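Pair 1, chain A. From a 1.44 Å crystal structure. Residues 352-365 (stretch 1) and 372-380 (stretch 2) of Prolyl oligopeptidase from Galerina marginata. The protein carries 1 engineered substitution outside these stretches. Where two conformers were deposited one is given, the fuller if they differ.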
# COMPACT_ATOMS: atom_id res chain seq x y z
N ASP A 352 10.33 24.68 -15.97
CA ASP A 352 9.00 24.23 -15.59
C ASP A 352 8.16 24.07 -16.84
O ASP A 352 8.04 25.01 -17.64
CB ASP A 352 8.29 25.20 -14.66
CG ASP A 352 8.90 25.28 -13.27
OD1 ASP A 352 9.80 24.48 -12.91
OD2 ASP A 352 8.46 26.16 -12.52
N PHE A 353 7.54 22.91 -17.02
CA PHE A 353 6.59 22.66 -18.10
C PHE A 353 5.16 22.85 -17.63
O PHE A 353 4.37 23.54 -18.29
CB PHE A 353 6.81 21.26 -18.68
CG PHE A 353 5.80 20.84 -19.72
CD1 PHE A 353 5.75 21.50 -20.94
CD2 PHE A 353 4.95 19.78 -19.53
CE1 PHE A 353 4.85 21.12 -21.94
CE2 PHE A 353 4.04 19.40 -20.49
CZ PHE A 353 3.98 20.05 -21.69
N ILE A 354 4.81 22.21 -16.51
CA ILE A 354 3.53 22.42 -15.83
C ILE A 354 3.92 22.93 -14.46
O ILE A 354 4.51 22.17 -13.69
CB ILE A 354 2.66 21.16 -15.78
CG1 ILE A 354 2.23 20.78 -17.18
CG2 ILE A 354 1.44 21.44 -14.87
CD1 ILE A 354 1.58 19.41 -17.24
N PRO A 355 3.65 24.18 -14.11
CA PRO A 355 4.14 24.73 -12.84
C PRO A 355 3.44 24.10 -11.66
O PRO A 355 2.34 23.59 -11.76
CB PRO A 355 3.80 26.23 -12.96
CG PRO A 355 2.76 26.32 -13.98
CD PRO A 355 2.98 25.18 -14.95
N GLU A 356 4.10 24.19 -10.51
CA GLU A 356 3.50 23.79 -9.24
C GLU A 356 2.23 24.55 -8.96
O GLU A 356 2.18 25.78 -9.15
CB GLU A 356 4.50 24.04 -8.11
CG GLU A 356 4.07 23.49 -6.79
CD GLU A 356 4.86 24.01 -5.60
OE1 GLU A 356 5.50 25.07 -5.73
OE2 GLU A 356 4.79 23.38 -4.53
N GLU A 357 1.24 23.86 -8.43
CA GLU A 357 0.03 24.49 -7.89
C GLU A 357 0.23 24.59 -6.39
O GLU A 357 0.50 23.57 -5.75
CB GLU A 357 -1.17 23.63 -8.22
CG GLU A 357 -1.55 23.66 -9.65
CD GLU A 357 -2.06 25.03 -10.11
OE1 GLU A 357 -2.74 25.70 -9.31
OE2 GLU A 357 -1.75 25.43 -11.24
N LYS A 358 0.11 25.79 -5.85
CA LYS A 358 0.35 26.01 -4.43
C LYS A 358 -0.50 25.09 -3.58
O LYS A 358 -0.05 24.66 -2.52
CB LYS A 358 0.08 27.48 -4.10
CG LYS A 358 0.36 27.92 -2.67
CD LYS A 358 -0.08 29.38 -2.46
CE LYS A 358 0.06 29.88 -1.03
NZ LYS A 358 1.46 29.80 -0.57
N ASP A 359 -1.72 24.83 -4.00
CA ASP A 359 -2.70 24.18 -3.14
C ASP A 359 -3.34 22.94 -3.79
O ASP A 359 -4.52 22.62 -3.54
CB ASP A 359 -3.77 25.18 -2.71
CG ASP A 359 -3.22 26.28 -1.80
OD1 ASP A 359 -2.66 26.00 -0.70
OD2 ASP A 359 -3.33 27.43 -2.24
N ALA A 360 -2.62 22.28 -4.69
CA ALA A 360 -3.08 20.98 -5.14
C ALA A 360 -1.85 20.17 -5.52
O ALA A 360 -1.01 20.65 -6.27
CB ALA A 360 -4.01 21.06 -6.33
N LYS A 361 -1.79 18.93 -5.07
CA LYS A 361 -0.66 18.06 -5.33
C LYS A 361 -0.81 17.44 -6.71
O LYS A 361 -1.83 16.84 -7.04
CB LYS A 361 -0.63 16.97 -4.27
CG LYS A 361 0.52 16.00 -4.44
CD LYS A 361 0.47 14.91 -3.38
CE LYS A 361 1.64 14.05 -3.43
NZ LYS A 361 1.43 12.91 -2.48
N LEU A 362 0.24 17.51 -7.48
CA LEU A 362 0.29 16.79 -8.75
C LEU A 362 0.67 15.34 -8.42
O LEU A 362 1.80 15.06 -8.02
CB LEU A 362 1.31 17.44 -9.68
CG LEU A 362 1.50 16.74 -11.03
CD1 LEU A 362 0.20 16.80 -11.85
CD2 LEU A 362 2.65 17.32 -11.78
N ALA A 363 -0.28 14.44 -8.58
CA ALA A 363 -0.13 13.05 -8.12
C ALA A 363 0.37 12.11 -9.19
O ALA A 363 1.08 11.14 -8.86
CB ALA A 363 -1.48 12.54 -7.61
N GLN A 364 0.00 12.33 -10.44
CA GLN A 364 0.38 11.43 -11.53
C GLN A 364 0.33 12.20 -12.85
O GLN A 364 -0.58 13.01 -13.05
CB GLN A 364 -0.61 10.26 -11.59
CG GLN A 364 -0.18 9.15 -12.55
CD GLN A 364 -1.18 8.01 -12.74
OE1 GLN A 364 -2.29 8.01 -12.25
NE2 GLN A 364 -0.79 7.07 -13.56
N VAL A 365 1.26 11.91 -13.76
CA VAL A 365 1.25 12.46 -15.11
C VAL A 365 1.69 11.36 -16.05
O VAL A 365 2.78 10.81 -15.86
CB VAL A 365 2.15 13.69 -15.31
CG1 VAL A 365 2.03 14.21 -16.74
CG2 VAL A 365 1.81 14.83 -14.39
N TYR A 372 0.32 14.23 -25.84
CA TYR A 372 -0.54 14.82 -24.84
C TYR A 372 -0.12 14.33 -23.46
O TYR A 372 0.61 13.36 -23.29
CB TYR A 372 -2.01 14.46 -25.06
CG TYR A 372 -2.65 15.00 -26.30
CD1 TYR A 372 -2.42 14.42 -27.52
CD2 TYR A 372 -3.48 16.09 -26.22
CE1 TYR A 372 -3.03 14.95 -28.68
CE2 TYR A 372 -4.10 16.62 -27.34
CZ TYR A 372 -3.87 16.05 -28.58
OH TYR A 372 -4.47 16.54 -29.73
N PHE A 373 -0.59 15.03 -22.44
CA PHE A 373 -0.33 14.63 -21.07
C PHE A 373 -1.64 14.57 -20.32
O PHE A 373 -2.48 15.46 -20.45
CB PHE A 373 0.65 15.57 -20.37
CG PHE A 373 1.99 15.61 -21.02
CD1 PHE A 373 2.96 14.71 -20.64
CD2 PHE A 373 2.25 16.49 -22.03
CE1 PHE A 373 4.20 14.71 -21.24
CE2 PHE A 373 3.51 16.50 -22.62
CZ PHE A 373 4.47 15.63 -22.24
N VAL A 374 -1.82 13.53 -19.51
CA VAL A 374 -2.97 13.38 -18.62
C VAL A 374 -2.42 13.54 -17.21
O VAL A 374 -1.43 12.91 -16.86
CB VAL A 374 -3.68 12.03 -18.82
CG1 VAL A 374 -4.96 11.96 -18.01
CG2 VAL A 374 -3.97 11.76 -20.31
N ALA A 375 -3.05 14.42 -16.41
CA ALA A 375 -2.57 14.76 -15.08
C ALA A 375 -3.68 14.54 -14.08
O ALA A 375 -4.83 14.88 -14.33
CB ALA A 375 -2.18 16.24 -15.02
N ILE A 376 -3.31 14.00 -12.92
CA ILE A 376 -4.22 13.89 -11.78
C ILE A 376 -3.68 14.81 -10.71
O ILE A 376 -2.51 14.69 -10.30
CB ILE A 376 -4.37 12.46 -11.27
CG1 ILE A 376 -5.09 11.65 -12.33
CG2 ILE A 376 -5.16 12.45 -9.93
CD1 ILE A 376 -5.08 10.19 -12.03
N TYR A 377 -4.53 15.75 -10.29
CA TYR A 377 -4.28 16.63 -9.16
C TYR A 377 -5.13 16.17 -7.99
O TYR A 377 -6.31 15.82 -8.15
CB TYR A 377 -4.65 18.06 -9.49
CG TYR A 377 -3.61 18.77 -10.29
CD1 TYR A 377 -2.56 19.37 -9.64
CD2 TYR A 377 -3.68 18.84 -11.66
CE1 TYR A 377 -1.55 20.03 -10.35
CE2 TYR A 377 -2.71 19.53 -12.37
CZ TYR A 377 -1.65 20.09 -11.70
OH TYR A 377 -0.70 20.71 -12.49
N LYS A 378 -4.53 16.16 -6.83
CA LYS A 378 -5.22 15.83 -5.60
C LYS A 378 -5.46 17.15 -4.86
O LYS A 378 -4.51 17.74 -4.36
CB LYS A 378 -4.43 14.84 -4.76
CG LYS A 378 -5.20 14.27 -3.59
CD LYS A 378 -4.37 13.38 -2.71
CE LYS A 378 -3.81 12.17 -3.48
NZ LYS A 378 -4.84 11.31 -4.08
N ARG A 379 -6.70 17.64 -4.85
CA ARG A 379 -7.05 18.91 -4.26
C ARG A 379 -8.01 18.61 -3.11
O ARG A 379 -9.07 17.99 -3.32
CB ARG A 379 -7.72 19.81 -5.31
CG ARG A 379 -8.01 21.20 -4.74
CD ARG A 379 -8.96 22.02 -5.65
NE ARG A 379 -8.48 21.88 -6.98
CZ ARG A 379 -7.43 22.52 -7.49
NH1 ARG A 379 -6.76 23.42 -6.77
NH2 ARG A 379 -7.07 22.22 -8.75
N ASN A 380 -7.64 19.00 -1.89
CA ASN A 380 -8.46 18.66 -0.73
C ASN A 380 -8.71 17.15 -0.66
O ASN A 380 -9.76 16.68 -0.25
CB ASN A 380 -9.77 19.45 -0.68
CG ASN A 380 -9.58 20.91 -0.54
OD1 ASN A 380 -10.18 21.71 -1.30
ND2 ASN A 380 -8.76 21.28 0.36
O HOH W 1 1.58 21.00 -11.04
O HOH W 2 -5.09 20.45 -1.79

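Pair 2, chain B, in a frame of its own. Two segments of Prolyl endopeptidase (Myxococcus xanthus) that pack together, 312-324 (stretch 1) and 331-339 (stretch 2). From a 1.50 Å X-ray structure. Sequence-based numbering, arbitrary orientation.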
# COMPACT_ATOMS: atom_id res chain seq x y z
N GLU B 312 -29.94 -1.36 -10.86
CA GLU B 312 -29.20 -2.19 -9.94
C GLU B 312 -29.20 -3.63 -10.43
O GLU B 312 -30.25 -4.23 -10.61
CB GLU B 312 -29.83 -2.10 -8.56
CG GLU B 312 -29.06 -2.83 -7.47
CD GLU B 312 -29.74 -2.74 -6.13
OE1 GLU B 312 -30.90 -3.23 -6.02
OE2 GLU B 312 -29.15 -2.18 -5.20
N ILE B 313 -28.02 -4.20 -10.65
CA ILE B 313 -27.91 -5.61 -11.06
C ILE B 313 -27.28 -6.52 -10.00
O ILE B 313 -27.50 -7.72 -10.03
CB ILE B 313 -27.18 -5.76 -12.40
CG1 ILE B 313 -25.77 -5.18 -12.35
CG2 ILE B 313 -27.98 -5.09 -13.54
CD1 ILE B 313 -24.87 -5.65 -13.53
N VAL B 314 -26.49 -5.97 -9.08
CA VAL B 314 -25.95 -6.74 -7.97
C VAL B 314 -26.24 -5.94 -6.71
O VAL B 314 -25.56 -4.94 -6.43
CB VAL B 314 -24.43 -7.02 -8.08
CG1 VAL B 314 -23.95 -7.85 -6.85
CG2 VAL B 314 -24.11 -7.75 -9.33
N PRO B 315 -27.29 -6.28 -5.99
CA PRO B 315 -27.61 -5.54 -4.78
C PRO B 315 -26.57 -5.66 -3.69
O PRO B 315 -25.75 -6.56 -3.72
CB PRO B 315 -28.94 -6.17 -4.32
CG PRO B 315 -29.50 -6.74 -5.53
CD PRO B 315 -28.34 -7.27 -6.32
N GLU B 316 -26.58 -4.73 -2.76
CA GLU B 316 -25.72 -4.83 -1.59
C GLU B 316 -25.95 -6.16 -0.88
O GLU B 316 -27.10 -6.58 -0.66
CB GLU B 316 -26.01 -3.67 -0.62
CG GLU B 316 -25.02 -3.53 0.51
CD GLU B 316 -25.36 -2.40 1.49
OE1 GLU B 316 -26.54 -1.98 1.56
OE2 GLU B 316 -24.45 -1.98 2.22
N ASP B 317 -24.86 -6.82 -0.52
CA ASP B 317 -24.96 -8.08 0.20
C ASP B 317 -25.46 -7.87 1.62
O ASP B 317 -25.27 -6.81 2.20
CB ASP B 317 -23.60 -8.79 0.19
CG ASP B 317 -23.71 -10.25 0.61
OD1 ASP B 317 -23.55 -10.53 1.81
OD2 ASP B 317 -23.93 -11.15 -0.21
N SER B 318 -26.11 -8.89 2.18
CA SER B 318 -26.67 -8.77 3.52
C SER B 318 -25.59 -8.60 4.59
O SER B 318 -25.87 -8.02 5.64
CB SER B 318 -27.58 -9.97 3.85
OG SER B 318 -26.88 -11.20 3.78
N SER B 319 -24.37 -9.09 4.34
CA SER B 319 -23.29 -8.95 5.30
C SER B 319 -21.90 -8.69 4.72
O SER B 319 -21.10 -8.09 5.41
CB SER B 319 -23.22 -10.19 6.20
OG SER B 319 -22.88 -11.33 5.45
N ALA B 320 -21.60 -9.16 3.50
CA ALA B 320 -20.26 -9.11 2.95
C ALA B 320 -19.93 -7.77 2.27
O ALA B 320 -20.82 -7.13 1.71
CB ALA B 320 -20.07 -10.23 1.93
N SER B 321 -18.67 -7.36 2.35
CA SER B 321 -18.23 -6.12 1.73
C SER B 321 -17.77 -6.41 0.31
O SER B 321 -16.88 -7.22 0.10
CB SER B 321 -17.07 -5.50 2.50
OG SER B 321 -17.45 -5.26 3.85
N LEU B 322 -18.33 -5.72 -0.68
CA LEU B 322 -17.93 -5.89 -2.06
C LEU B 322 -16.76 -4.97 -2.33
O LEU B 322 -16.88 -3.77 -2.15
CB LEU B 322 -19.10 -5.60 -3.00
CG LEU B 322 -18.78 -5.70 -4.50
CD1 LEU B 322 -18.22 -7.07 -4.87
CD2 LEU B 322 -19.96 -5.38 -5.35
N LEU B 323 -15.60 -5.53 -2.68
CA LEU B 323 -14.36 -4.76 -2.86
C LEU B 323 -14.06 -4.40 -4.29
O LEU B 323 -13.51 -3.33 -4.55
CB LEU B 323 -13.14 -5.52 -2.32
CG LEU B 323 -13.13 -5.96 -0.88
CD1 LEU B 323 -11.73 -6.57 -0.61
CD2 LEU B 323 -13.48 -4.82 0.03
N SER B 324 -14.32 -5.31 -5.23
CA SER B 324 -13.98 -5.04 -6.62
C SER B 324 -14.81 -5.89 -7.55
O SER B 324 -15.37 -6.95 -7.15
CB SER B 324 -12.51 -5.30 -6.91
OG SER B 324 -12.23 -6.67 -6.86
N HIS B 331 -18.35 -12.42 -18.14
CA HIS B 331 -19.01 -12.49 -16.84
C HIS B 331 -18.46 -11.41 -15.91
O HIS B 331 -17.42 -10.78 -16.18
CB HIS B 331 -18.75 -13.86 -16.18
CG HIS B 331 -19.49 -15.00 -16.82
ND1 HIS B 331 -19.26 -15.41 -18.11
CD2 HIS B 331 -20.45 -15.82 -16.33
CE1 HIS B 331 -20.07 -16.40 -18.41
NE2 HIS B 331 -20.79 -16.69 -17.34
N LEU B 332 -19.17 -11.16 -14.82
CA LEU B 332 -18.67 -10.35 -13.70
C LEU B 332 -18.01 -11.24 -12.66
O LEU B 332 -18.56 -12.27 -12.30
CB LEU B 332 -19.83 -9.61 -13.05
CG LEU B 332 -20.61 -8.64 -13.95
CD1 LEU B 332 -21.74 -8.05 -13.16
CD2 LEU B 332 -19.74 -7.55 -14.53
N SER B 333 -16.84 -10.85 -12.18
CA SER B 333 -16.18 -11.50 -11.05
C SER B 333 -16.18 -10.52 -9.88
O SER B 333 -15.70 -9.42 -10.01
CB SER B 333 -14.76 -11.94 -11.39
OG SER B 333 -14.21 -12.69 -10.32
N LEU B 334 -16.76 -10.95 -8.78
CA LEU B 334 -17.07 -10.09 -7.63
C LEU B 334 -16.24 -10.58 -6.44
O LEU B 334 -16.38 -11.72 -5.98
CB LEU B 334 -18.55 -10.17 -7.29
CG LEU B 334 -19.57 -9.95 -8.43
CD1 LEU B 334 -20.98 -10.26 -8.00
CD2 LEU B 334 -19.48 -8.56 -8.87
N GLU B 335 -15.41 -9.70 -5.92
CA GLU B 335 -14.55 -10.00 -4.78
C GLU B 335 -15.19 -9.40 -3.54
O GLU B 335 -15.28 -8.19 -3.40
CB GLU B 335 -13.16 -9.42 -4.97
CG GLU B 335 -12.18 -9.76 -3.85
CD GLU B 335 -10.92 -8.91 -3.87
OE1 GLU B 335 -10.75 -8.01 -4.72
OE2 GLU B 335 -10.11 -9.11 -2.95
N TYR B 336 -15.61 -10.28 -2.64
CA TYR B 336 -16.24 -9.95 -1.35
C TYR B 336 -15.26 -10.23 -0.20
O TYR B 336 -14.35 -11.03 -0.32
CB TYR B 336 -17.50 -10.74 -1.12
CG TYR B 336 -18.67 -10.30 -1.97
CD1 TYR B 336 -19.50 -9.26 -1.57
CD2 TYR B 336 -18.94 -10.90 -3.18
CE1 TYR B 336 -20.58 -8.86 -2.35
CE2 TYR B 336 -19.96 -10.51 -3.96
CZ TYR B 336 -20.81 -9.49 -3.54
OH TYR B 336 -21.87 -9.07 -4.33
N LEU B 337 -15.48 -9.52 0.91
CA LEU B 337 -14.82 -9.80 2.17
C LEU B 337 -15.86 -10.12 3.21
O LEU B 337 -16.78 -9.33 3.44
CB LEU B 337 -14.02 -8.58 2.61
CG LEU B 337 -12.71 -8.79 3.34
CD1 LEU B 337 -11.68 -9.46 2.43
CD2 LEU B 337 -12.17 -7.46 3.86
N LYS B 338 -15.75 -11.28 3.84
CA LYS B 338 -16.63 -11.73 4.92
C LYS B 338 -15.75 -11.87 6.15
O LYS B 338 -14.85 -12.72 6.16
CB LYS B 338 -17.30 -13.08 4.59
CG LYS B 338 -18.14 -13.07 3.31
CD LYS B 338 -18.68 -14.47 2.92
CE LYS B 338 -19.54 -15.10 4.03
NZ LYS B 338 -20.09 -16.43 3.55
N ASP B 339 -15.99 -11.03 7.15
CA ASP B 339 -15.12 -10.96 8.33
C ASP B 339 -13.64 -11.01 7.95
O ASP B 339 -12.86 -11.80 8.47
CB ASP B 339 -15.47 -12.08 9.33
CG ASP B 339 -16.82 -11.89 9.96
OD1 ASP B 339 -17.11 -10.77 10.42
OD2 ASP B 339 -17.64 -12.82 10.05
O HOH W 3 -22.99 -6.76 -3.48
O HOH W 4 -18.44 -9.54 6.88

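The sharpest difference between the two pairs lies beside a shared beta bulge, where the register resumes after the slip and a residue meets its cross-strand neighbour. In pair 2, S324(B) OG donates a hydrogen bond to E335(B) OE1 at 2.9 Å, so the side chains are joined by a polar link. The matching residues in pair 1, Q364(A) and I376(A), form no such bond: Q364(A) OE1 lies 3.5 Å from I376(A) CD1, a packing contact, and is hydrogen-bonded elsewhere in the structure.

The backbone beneath is nearly the same, with 14 central residues superposing at 0.6 Å RMSD. In each pair two antiparallel strands, inclined at 144° in pair 1 and 137° in pair 2, slip by one residue at the bulge. Main-chain bonds run up to, into and past the slip. K378(A) N to K361(A) O and L337(B) N to S321(B) O both measure 2.8 Å, as do A363(A) N to I376(A) O and L323(B) N to E335(B) O; beyond them, I376(A) N to Q364(A) O measures 2.9 Å and E335(B) N to S324(B) O 3.0 Å. Pair 1 adds a weak bond from Q364(A) N to the same I376(A) O, at 3.4 Å.

The closest-matching packing centres on a tyrosine, Y377(A) matching Y336(B), both with chi1 in m. Over one face of the ring lies a leucine methyl: L362(A) CD1 is 4.0 Å from the centroid of the Y377(A) ring, and L322(B) CD1 is 3.8 Å from that of Y336(B). A matched alanine also packs against the ring, A360(A) CB at 4.0 Å from Y377(A) CD1 and A320(B) CB at 3.7 Å from Y336(B) CD1. The hydroxyl reaches past these apolar neighbours to a water, 2.7 Å from Y377(A) OH in pair 1 and from Y336(B) OH in pair 2; the water donates to P355(A) O at 2.8 Å in pair 1, and its counterpart lies 2.8 Å from P315(B) O in pair 2.

Away from this anchor, the side chains differ more freely. Where the chain turns its corner, pair 1 sets the edge of F353(A) toward the face of F373(A), ring centroids 5.2 Å apart; pair 2 has aliphatic groups, I313(B) CD1 lying 4.0 Å from L332(B) CD1. Nearby, A375(A) CB meets L362(A) CD1 at 4.0 Å, whereas the larger L334(B) also reaches the corner: its CB is 3.9 Å from L322(B) CD1 and its CD1 is 4.0 Å from V314(B) CG1. The general principle is plain: main-chain bonds and one well-packed aromatic accompany a common frame, while neighbouring contacts may be aromatic, aliphatic or polar.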